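Local coordinates for protein esterase (Uncultured bacterium, PDB 5EGN) that hydrolyses carboxylic esters and degrades N-acyl homoserine lactones, the signals of bacterial quorum sensing, at residues 212-217 against 240-245; 145-150 against 160-165; 207-212 against 235-240. The protein carries 2 engineered substitutions. One frame throughout, in Å; residues are numbered along the deposited sequence.

How the contacts relate
All three contacts lie within the alpha/beta hydrolase fold. Contact 2 comes first along the chain, between the last part of helix 138-146 with the turn after it and helix 159-168, and closes before the others open. Contacts 1 and 3 alternate along the chain and share Glu212 and Val240: contact 3 pairs strands 206-211 and 233-237 at one side of the central sheet, and contact 1 joins the loops that follow them. Their centres are about 7 Å apart. Contact 2 is centred about 10 Å from contact 1, which it touches through probable backbone bonds of Ala149 to His242 and Gly148 to Leu215, and about 17 Å from contact 3. Contact 1, which probably holds two members of a catalytic triad, thus sits between sheet and helical region.

Contact 1 (212-217 against 240-245); sequences EEDLVT and VGHFYQ. Engineered in segment 212-217: Val216 (natural residue Ala).
Asp214 and His242 meet through one straight hydrogen bond, from ND1 of His242 to OD2 of Asp214 at 2.6 Å (164° at the hydrogen). The carboxylate stands almost perpendicular to the imidazole, their planes 81° apart, yet OD2 lies close to the ring plane and receives the N-H on its syn side. CG of Asp214 is anti to the backbone N (chi1 -168°), which turns it toward His242. The other carboxylate oxygen, OD1, accepts from Thr217 N at 2.9 Å, met from above the carboxylate plane, in an Asx motif. Val216, an engineered residue, lays CG1 over one face of the imidazole, 4.0 Å from the ring centroid, a CH-pi contact. Thr217 comes to the ring edge, OG1 3.6 Å from CE1 of His242. Nearer the strand ends, Glu213 N donates to Val240 O at 3.0 Å. An alanine in place of Asp214 would probably leave ND1 of His242 and the N-H of Thr217 without their acceptors and the imidazole freer to turn. Since His242 also touches Ser93 of the probable nucleophile elbow, a carboxylate holding the imidazole at ND1 is consistent with the acid-histidine-serine triad of alpha/beta hydrolases.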
loop_
_atom_site.group_PDB
_atom_site.type_symbol
_atom_site.label_atom_id
_atom_site.label_comp_id
_atom_site.label_asym_id
_atom_site.label_seq_id
_atom_site.Cartn_x
_atom_site.Cartn_y
_atom_site.Cartn_z
ATOM N N GLU A 212 13.306 -5.599 18.870
ATOM C CA GLU A 212 13.571 -6.189 20.178
ATOM C C GLU A 212 12.537 -7.246 20.559
ATOM O O GLU A 212 12.876 -8.274 21.149
ATOM C CB GLU A 212 13.611 -5.097 21.248
ATOM C CG GLU A 212 13.846 -5.609 22.657
ATOM C CD GLU A 212 13.329 -4.652 23.712
ATOM O OE1 GLU A 212 12.541 -3.750 23.357
ATOM O OE2 GLU A 212 13.706 -4.802 24.893
ATOM N N GLU A 213 11.279 -6.995 20.214
ATOM C CA GLU A 213 10.189 -7.879 20.615
ATOM C C GLU A 213 9.778 -8.866 19.528
ATOM O O GLU A 213 8.750 -9.535 19.651
ATOM C CB GLU A 213 8.970 -7.059 21.033
ATOM C CG GLU A 213 9.193 -6.194 22.254
ATOM C CD GLU A 213 7.921 -5.517 22.718
ATOM O OE1 GLU A 213 6.858 -6.171 22.697
ATOM O OE2 GLU A 213 7.982 -4.329 23.093
ATOM N N ASP A 214 10.571 -8.959 18.467
ATOM C CA ASP A 214 10.273 -9.903 17.396
ATOM C C ASP A 214 10.538 -11.333 17.862
ATOM O O ASP A 214 11.652 -11.678 18.260
ATOM C CB ASP A 214 11.091 -9.584 16.144
ATOM C CG ASP A 214 10.606 -10.342 14.915
ATOM O OD1 ASP A 214 9.805 -11.291 15.056
ATOM O OD2 ASP A 214 11.036 -9.988 13.798
ATOM N N LEU A 215 9.493 -12.156 17.811
ATOM C CA LEU A 215 9.566 -13.554 18.232
ATOM C C LEU A 215 9.486 -14.482 17.020
ATOM O O LEU A 215 9.870 -15.651 17.102
ATOM C CB LEU A 215 8.448 -13.869 19.232
ATOM C CG LEU A 215 8.582 -13.154 20.573
ATOM C CD1 LEU A 215 7.324 -13.281 21.411
ATOM C CD2 LEU A 215 9.769 -13.710 21.327
ATOM N N VAL A 216 8.990 -13.949 15.903
ATOM C CA VAL A 216 8.991 -14.642 14.615
ATOM C C VAL A 216 10.423 -14.775 14.102
ATOM O O VAL A 216 10.843 -15.847 13.656
ATOM C CB VAL A 216 8.143 -13.884 13.572
ATOM C CG1 VAL A 216 8.281 -14.505 12.196
ATOM C CG2 VAL A 216 6.687 -13.861 13.999
ATOM N N THR A 217 11.151 -13.661 14.152
ATOM C CA THR A 217 12.584 -13.640 13.898
ATOM C C THR A 217 13.262 -13.044 15.136
ATOM O O THR A 217 13.191 -11.831 15.385
ATOM C CB THR A 217 12.931 -12.847 12.613
ATOM O OG1 THR A 217 12.903 -13.738 11.492
ATOM C CG2 THR A 217 14.321 -12.229 12.693
ATOM N N VAL A 240 9.733 -2.662 18.857
ATOM C CA VAL A 240 9.361 -3.074 17.493
ATOM C C VAL A 240 9.415 -4.593 17.348
ATOM O O VAL A 240 10.227 -5.243 18.018
ATOM C CB VAL A 240 10.284 -2.420 16.446
ATOM C CG1 VAL A 240 9.929 -2.867 15.036
ATOM C CG2 VAL A 240 10.182 -0.915 16.558
ATOM N N GLY A 241 8.535 -5.160 16.520
ATOM C CA GLY A 241 8.561 -6.585 16.243
ATOM C C GLY A 241 9.119 -6.897 14.862
ATOM O O GLY A 241 10.278 -6.601 14.573
ATOM N N HIS A 242 8.290 -7.484 14.003
ATOM C CA HIS A 242 8.734 -7.978 12.699
ATOM C C HIS A 242 8.651 -6.922 11.603
ATOM O O HIS A 242 9.305 -7.041 10.569
ATOM C CB HIS A 242 7.901 -9.200 12.293
ATOM C CG HIS A 242 8.601 -10.132 11.355
ATOM N ND1 HIS A 242 9.802 -10.738 11.666
ATOM C CD2 HIS A 242 8.265 -10.580 10.122
ATOM C CE1 HIS A 242 10.176 -11.511 10.663
ATOM N NE2 HIS A 242 9.260 -11.432 9.713
ATOM N N PHE A 243 7.851 -5.886 11.829
ATOM C CA PHE A 243 7.561 -4.928 10.770
ATOM C C PHE A 243 7.927 -3.495 11.141
ATOM O O PHE A 243 7.052 -2.654 11.334
ATOM C CB PHE A 243 6.081 -5.009 10.394
ATOM C CG PHE A 243 5.577 -6.415 10.236
ATOM C CD1 PHE A 243 5.798 -7.118 9.064
ATOM C CD2 PHE A 243 4.882 -7.034 11.262
ATOM C CE1 PHE A 243 5.335 -8.413 8.918
ATOM C CE2 PHE A 243 4.416 -8.327 11.122
ATOM C CZ PHE A 243 4.645 -9.018 9.950
ATOM N N TYR A 244 9.226 -3.225 11.220
ATOM C CA TYR A 244 9.734 -1.892 11.533
ATOM C C TYR A 244 9.218 -0.840 10.551
ATOM O O TYR A 244 8.956 0.300 10.934
ATOM C CB TYR A 244 11.266 -1.904 11.534
ATOM C CG TYR A 244 11.917 -0.677 12.137
ATOM C CD1 TYR A 244 11.215 0.166 12.989
ATOM C CD2 TYR A 244 13.239 -0.361 11.849
ATOM C CE1 TYR A 244 11.810 1.287 13.536
ATOM C CE2 TYR A 244 13.842 0.756 12.392
ATOM C CZ TYR A 244 13.125 1.576 13.234
ATOM O OH TYR A 244 13.726 2.690 13.776
ATOM N N GLN A 245 9.063 -1.227 9.288
ATOM C CA GLN A 245 8.651 -0.282 8.255
ATOM C C GLN A 245 7.191 0.136 8.416
ATOM O O GLN A 245 6.757 1.132 7.840
ATOM C CB GLN A 245 8.876 -0.872 6.858
ATOM C CG GLN A 245 7.832 -1.881 6.409
ATOM C CD GLN A 245 8.156 -3.296 6.840
ATOM O OE1 GLN A 245 8.372 -3.564 8.020
ATOM N NE2 GLN A 245 8.199 -4.211 5.879
#

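Contact 2 (145-150 against 160-165); sequences LLEGAV and EILAVM
Leu162 reaches from its helix toward the turn that begins at Leu146, and its side chain carries much of the contact. Its CB lies 4.3 Å from CG2 of Val150, the start of the contact. CG stands anti to the backbone N (chi1 -178°) and carries the fork that spreads over the turn. One branch, CD1, packs 3.8 Å from CB of Leu146 and also rests on the carbonyl oxygen of that residue, which accepts from Ala149 N and closes a type I turn. The other branch, CD2, meets CG of the exposed Glu147 at 4.3 Å. Two further apolar pairs adjoin this chain. CD2 of Leu146 approaches CB of Met165 at 3.7 Å. The side chains of Val150 and Ile161 slide past each other in opposite directions, with CG1 of Val150 3.8 Å from CG2 of Ile161. The contact rests on van der Waals packing, mostly of apolar side chains. It joins the last part of helix 138-146 and the turn that follows to helix 159-168, in the helical region inserted between strands 110-116 and 206-211, as in the cap of other alpha/beta hydrolases. Ile161 and Met165 also pack on Leu246 of helix 244-247, while Ile161 reaches Phe37 of the second subunit.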
loop_
_atom_site.group_PDB
_atom_site.type_symbol
_atom_site.label_atom_id
_atom_site.label_comp_id
_atom_site.label_asym_id
_atom_site.label_seq_id
_atom_site.Cartn_x
_atom_site.Cartn_y
_atom_site.Cartn_z
ATOM N N LEU A 145 1.565 -17.312 15.502
ATOM C CA LEU A 145 2.897 -16.834 15.148
ATOM C C LEU A 145 2.907 -15.320 14.972
ATOM O O LEU A 145 3.876 -14.647 15.324
ATOM C CB LEU A 145 3.390 -17.513 13.868
ATOM C CG LEU A 145 4.784 -17.134 13.361
ATOM C CD1 LEU A 145 5.565 -18.385 13.019
ATOM C CD2 LEU A 145 4.695 -16.221 12.148
ATOM N N LEU A 146 1.816 -14.789 14.431
ATOM C CA LEU A 146 1.730 -13.366 14.135
ATOM C C LEU A 146 1.540 -12.518 15.384
ATOM O O LEU A 146 1.853 -11.326 15.384
ATOM C CB LEU A 146 0.599 -13.099 13.143
ATOM C CG LEU A 146 1.125 -12.630 11.789
ATOM C CD1 LEU A 146 2.241 -13.543 11.310
ATOM C CD2 LEU A 146 0.009 -12.572 10.770
ATOM N N GLU A 147 1.037 -13.128 16.452
ATOM C CA GLU A 147 0.931 -12.411 17.720
ATOM C C GLU A 147 2.306 -12.145 18.341
ATOM O O GLU A 147 2.424 -11.379 19.297
ATOM C CB GLU A 147 0.045 -13.181 18.700
ATOM C CG GLU A 147 -1.436 -12.911 18.500
ATOM C CD GLU A 147 -2.320 -13.758 19.391
ATOM O OE1 GLU A 147 -1.786 -14.616 20.124
ATOM O OE2 GLU A 147 -3.553 -13.559 19.361
ATOM N N GLY A 148 3.342 -12.768 17.790
ATOM C CA GLY A 148 4.700 -12.536 18.246
ATOM C C GLY A 148 5.498 -11.714 17.253
ATOM O O GLY A 148 6.709 -11.545 17.401
ATOM N N ALA A 149 4.811 -11.192 16.239
ATOM C CA ALA A 149 5.459 -10.442 15.168
ATOM C C ALA A 149 5.383 -8.935 15.386
ATOM O O ALA A 149 6.073 -8.169 14.712
ATOM C CB ALA A 149 4.841 -10.803 13.828
ATOM N N VAL A 150 4.540 -8.509 16.319
ATOM C CA VAL A 150 4.410 -7.089 16.618
ATOM C C VAL A 150 4.652 -6.822 18.098
ATOM O O VAL A 150 4.359 -7.664 18.947
ATOM C CB VAL A 150 3.023 -6.549 16.214
ATOM C CG1 VAL A 150 2.917 -6.437 14.700
ATOM C CG2 VAL A 150 1.920 -7.437 16.769
ATOM N N GLU A 160 -4.048 -2.171 13.566
ATOM C CA GLU A 160 -4.312 -2.368 12.146
ATOM C C GLU A 160 -3.210 -3.172 11.456
ATOM O O GLU A 160 -3.442 -3.791 10.415
ATOM C CB GLU A 160 -4.484 -1.018 11.445
ATOM C CG GLU A 160 -3.237 -0.144 11.443
ATOM C CD GLU A 160 -3.207 0.845 12.591
ATOM O OE1 GLU A 160 -4.027 0.707 13.523
ATOM O OE2 GLU A 160 -2.368 1.768 12.556
ATOM N N ILE A 161 -2.013 -3.158 12.035
ATOM C CA ILE A 161 -0.885 -3.909 11.494
ATOM C C ILE A 161 -1.115 -5.415 11.621
ATOM O O ILE A 161 -1.088 -6.146 10.626
ATOM C CB ILE A 161 0.433 -3.529 12.202
ATOM C CG1 ILE A 161 0.757 -2.052 11.969
ATOM C CG2 ILE A 161 1.572 -4.411 11.717
ATOM C CD1 ILE A 161 2.035 -1.591 12.636
ATOM N N LEU A 162 -1.344 -5.872 12.848
ATOM C CA LEU A 162 -1.641 -7.278 13.090
ATOM C C LEU A 162 -2.905 -7.687 12.344
ATOM O O LEU A 162 -3.013 -8.817 11.858
ATOM C CB LEU A 162 -1.794 -7.553 14.587
ATOM C CG LEU A 162 -2.055 -9.014 14.963
ATOM C CD1 LEU A 162 -0.956 -9.904 14.405
ATOM C CD2 LEU A 162 -2.171 -9.183 16.470
ATOM N N ALA A 163 -3.858 -6.760 12.253
ATOM C CA ALA A 163 -5.075 -7.003 11.481
ATOM C C ALA A 163 -4.773 -7.322 10.012
ATOM O O ALA A 163 -5.195 -8.360 9.489
ATOM C CB ALA A 163 -6.007 -5.803 11.577
ATOM N N VAL A 164 -4.042 -6.429 9.351
ATOM C CA VAL A 164 -3.767 -6.584 7.925
ATOM C C VAL A 164 -2.854 -7.782 7.666
ATOM O O VAL A 164 -2.943 -8.423 6.615
ATOM C CB VAL A 164 -3.140 -5.297 7.317
ATOM C CG1 VAL A 164 -1.698 -5.111 7.765
ATOM C CG2 VAL A 164 -3.217 -5.332 5.800
ATOM N N MET A 165 -1.996 -8.104 8.630
ATOM C CA MET A 165 -1.090 -9.231 8.454
ATOM C C MET A 165 -1.834 -10.551 8.625
ATOM O O MET A 165 -1.538 -11.532 7.943
ATOM C CB MET A 165 0.082 -9.145 9.429
ATOM C CG MET A 165 1.426 -9.343 8.757
ATOM S SD MET A 165 1.730 -8.119 7.469
ATOM C CE MET A 165 1.908 -6.633 8.455
#

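Contact 3 (207-212 against 235-240); sequences LVVAGE and RVINDV. Engineered in segment 235-240: Asn238 (natural residue Lys).
Arg235 pairs with Val209: its N donates to Val208 O at 2.9 Å and its O accepts from Ala210 N, also at 2.9 Å, in parallel strands whose axes are 23° apart. With CG anti to the carbonyl carbon (chi1 -63°), its side chain passes Leu207, CG lying 4.0 Å from CD1 of Leu207, before bending away to a salt bridge between NE and Glu233. Val236, beside Ala210, points to the opposite face of the sheet, where helix 219-228 packs; its CG1 comes within 4.1 Å of CA of Glu212. Ile237 returns to the face of Val209 and Arg235. Its N donates to Ala210 O, and its CG1 lies 3.7 Å from CG1 of Val209, both residues packing on Tyr244. Ile237 O then takes the N-H of Glu212 at 2.8 Å, the last bond of the pairing. Asn238, engineered, lies side by side with Glu212 and points the same way, its amide 29° from the carboxylate plane and CG 3.6 Å from OE1 of Glu212. Asp239, with the positive phi of a type II turn, swings the chain round, so that Val240 comes back with its O 3.3 Å from CA of Gly211. This is the closing pair of a beta-alpha-beta crossover through helix 219-228: backbone bonds tie strand 233-237, outermost in this chain, to the sheet. The like charges of Glu212 and Asp239 probably repel mildly at this turn, with Arg153, in a long, weak ion pair with Asp239, offsetting part of the charge.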
loop_
_atom_site.group_PDB
_atom_site.type_symbol
_atom_site.label_atom_id
_atom_site.label_comp_id
_atom_site.label_asym_id
_atom_site.label_seq_id
_atom_site.Cartn_x
_atom_site.Cartn_y
_atom_site.Cartn_z
ATOM N N LEU A 207 23.424 -3.719 6.393
ATOM C CA LEU A 207 22.835 -3.242 7.637
ATOM C C LEU A 207 21.700 -4.167 8.056
ATOM O O LEU A 207 20.646 -4.195 7.423
ATOM C CB LEU A 207 22.325 -1.808 7.482
ATOM C CG LEU A 207 21.577 -1.214 8.679
ATOM C CD1 LEU A 207 22.436 -1.258 9.931
ATOM C CD2 LEU A 207 21.134 0.210 8.382
ATOM N N VAL A 208 21.923 -4.932 9.119
ATOM C CA VAL A 208 20.900 -5.834 9.633
ATOM C C VAL A 208 20.098 -5.136 10.724
ATOM O O VAL A 208 20.664 -4.596 11.672
ATOM C CB VAL A 208 21.510 -7.135 10.187
ATOM C CG1 VAL A 208 20.415 -8.094 10.620
ATOM C CG2 VAL A 208 22.399 -7.785 9.141
ATOM N N VAL A 209 18.776 -5.140 10.581
ATOM C CA VAL A 209 17.906 -4.438 11.516
ATOM C C VAL A 209 16.916 -5.393 12.172
ATOM O O VAL A 209 16.178 -6.104 11.490
ATOM C CB VAL A 209 17.134 -3.306 10.820
ATOM C CG1 VAL A 209 16.348 -2.496 11.837
ATOM C CG2 VAL A 209 18.095 -2.415 10.050
ATOM N N ALA A 210 16.904 -5.398 13.501
ATOM C CA ALA A 210 16.074 -6.327 14.255
ATOM C C ALA A 210 15.202 -5.614 15.280
ATOM O O ALA A 210 15.637 -4.658 15.922
ATOM C CB ALA A 210 16.944 -7.358 14.945
ATOM N N GLY A 211 13.969 -6.086 15.428
ATOM C CA GLY A 211 13.081 -5.586 16.459
ATOM C C GLY A 211 13.325 -6.327 17.758
ATOM O O GLY A 211 13.534 -7.539 17.755
ATOM N N GLU A 212 13.306 -5.599 18.870
ATOM C CA GLU A 212 13.571 -6.189 20.178
ATOM C C GLU A 212 12.537 -7.246 20.559
ATOM O O GLU A 212 12.876 -8.274 21.149
ATOM C CB GLU A 212 13.611 -5.097 21.248
ATOM C CG GLU A 212 13.846 -5.609 22.657
ATOM C CD GLU A 212 13.329 -4.652 23.712
ATOM O OE1 GLU A 212 12.541 -3.750 23.357
ATOM O OE2 GLU A 212 13.706 -4.802 24.893
ATOM N N ARG A 235 21.333 -3.212 14.173
ATOM C CA ARG A 235 20.565 -2.268 14.970
ATOM C C ARG A 235 19.366 -2.986 15.575
ATOM O O ARG A 235 18.426 -3.343 14.867
ATOM C CB ARG A 235 20.102 -1.078 14.124
ATOM C CG ARG A 235 21.231 -0.221 13.562
ATOM C CD ARG A 235 21.434 1.061 14.364
ATOM N NE ARG A 235 22.560 1.845 13.860
ATOM C CZ ARG A 235 22.573 3.173 13.776
ATOM N NH1 ARG A 235 21.515 3.873 14.161
ATOM N NH2 ARG A 235 23.642 3.801 13.304
ATOM N N VAL A 236 19.410 -3.215 16.883
ATOM C CA VAL A 236 18.282 -3.809 17.589
ATOM C C VAL A 236 17.305 -2.710 17.989
ATOM O O VAL A 236 17.634 -1.852 18.805
ATOM C CB VAL A 236 18.736 -4.581 18.836
ATOM C CG1 VAL A 236 17.538 -5.157 19.563
ATOM C CG2 VAL A 236 19.719 -5.685 18.452
ATOM N N ILE A 237 16.105 -2.731 17.419
ATOM C CA ILE A 237 15.183 -1.616 17.599
ATOM C C ILE A 237 14.221 -1.829 18.770
ATOM O O ILE A 237 13.498 -2.828 18.808
ATOM C CB ILE A 237 14.364 -1.360 16.318
ATOM C CG1 ILE A 237 15.294 -1.250 15.115
ATOM C CG2 ILE A 237 13.571 -0.085 16.456
ATOM C CD1 ILE A 237 16.307 -0.129 15.222
ATOM N N ASN A 238 14.220 -0.894 19.721
ATOM C CA ASN A 238 13.318 -0.939 20.872
ATOM C C ASN A 238 11.853 -0.739 20.477
ATOM O O ASN A 238 11.549 0.109 19.633
ATOM C CB ASN A 238 13.716 0.131 21.893
ATOM C CG ASN A 238 14.073 -0.449 23.254
ATOM O OD1 ASN A 238 15.096 -1.112 23.405
ATOM N ND2 ASN A 238 13.250 -0.169 24.259
ATOM N N ASP A 239 10.961 -1.507 21.113
ATOM C CA ASP A 239 9.501 -1.395 20.944
ATOM C C ASP A 239 9.025 -1.758 19.530
ATOM O O ASP A 239 8.014 -1.234 19.057
ATOM C CB ASP A 239 9.020 0.030 21.280
ATOM C CG ASP A 239 8.925 0.295 22.770
ATOM O OD1 ASP A 239 8.253 -0.494 23.467
ATOM O OD2 ASP A 239 9.499 1.303 23.233
ATOM N N VAL A 240 9.733 -2.662 18.857
ATOM C CA VAL A 240 9.361 -3.074 17.493
ATOM C C VAL A 240 9.415 -4.593 17.348
ATOM O O VAL A 240 10.227 -5.243 18.018
ATOM C CB VAL A 240 10.284 -2.420 16.446
ATOM C CG1 VAL A 240 9.929 -2.867 15.036
ATOM C CG2 VAL A 240 10.182 -0.915 16.558
#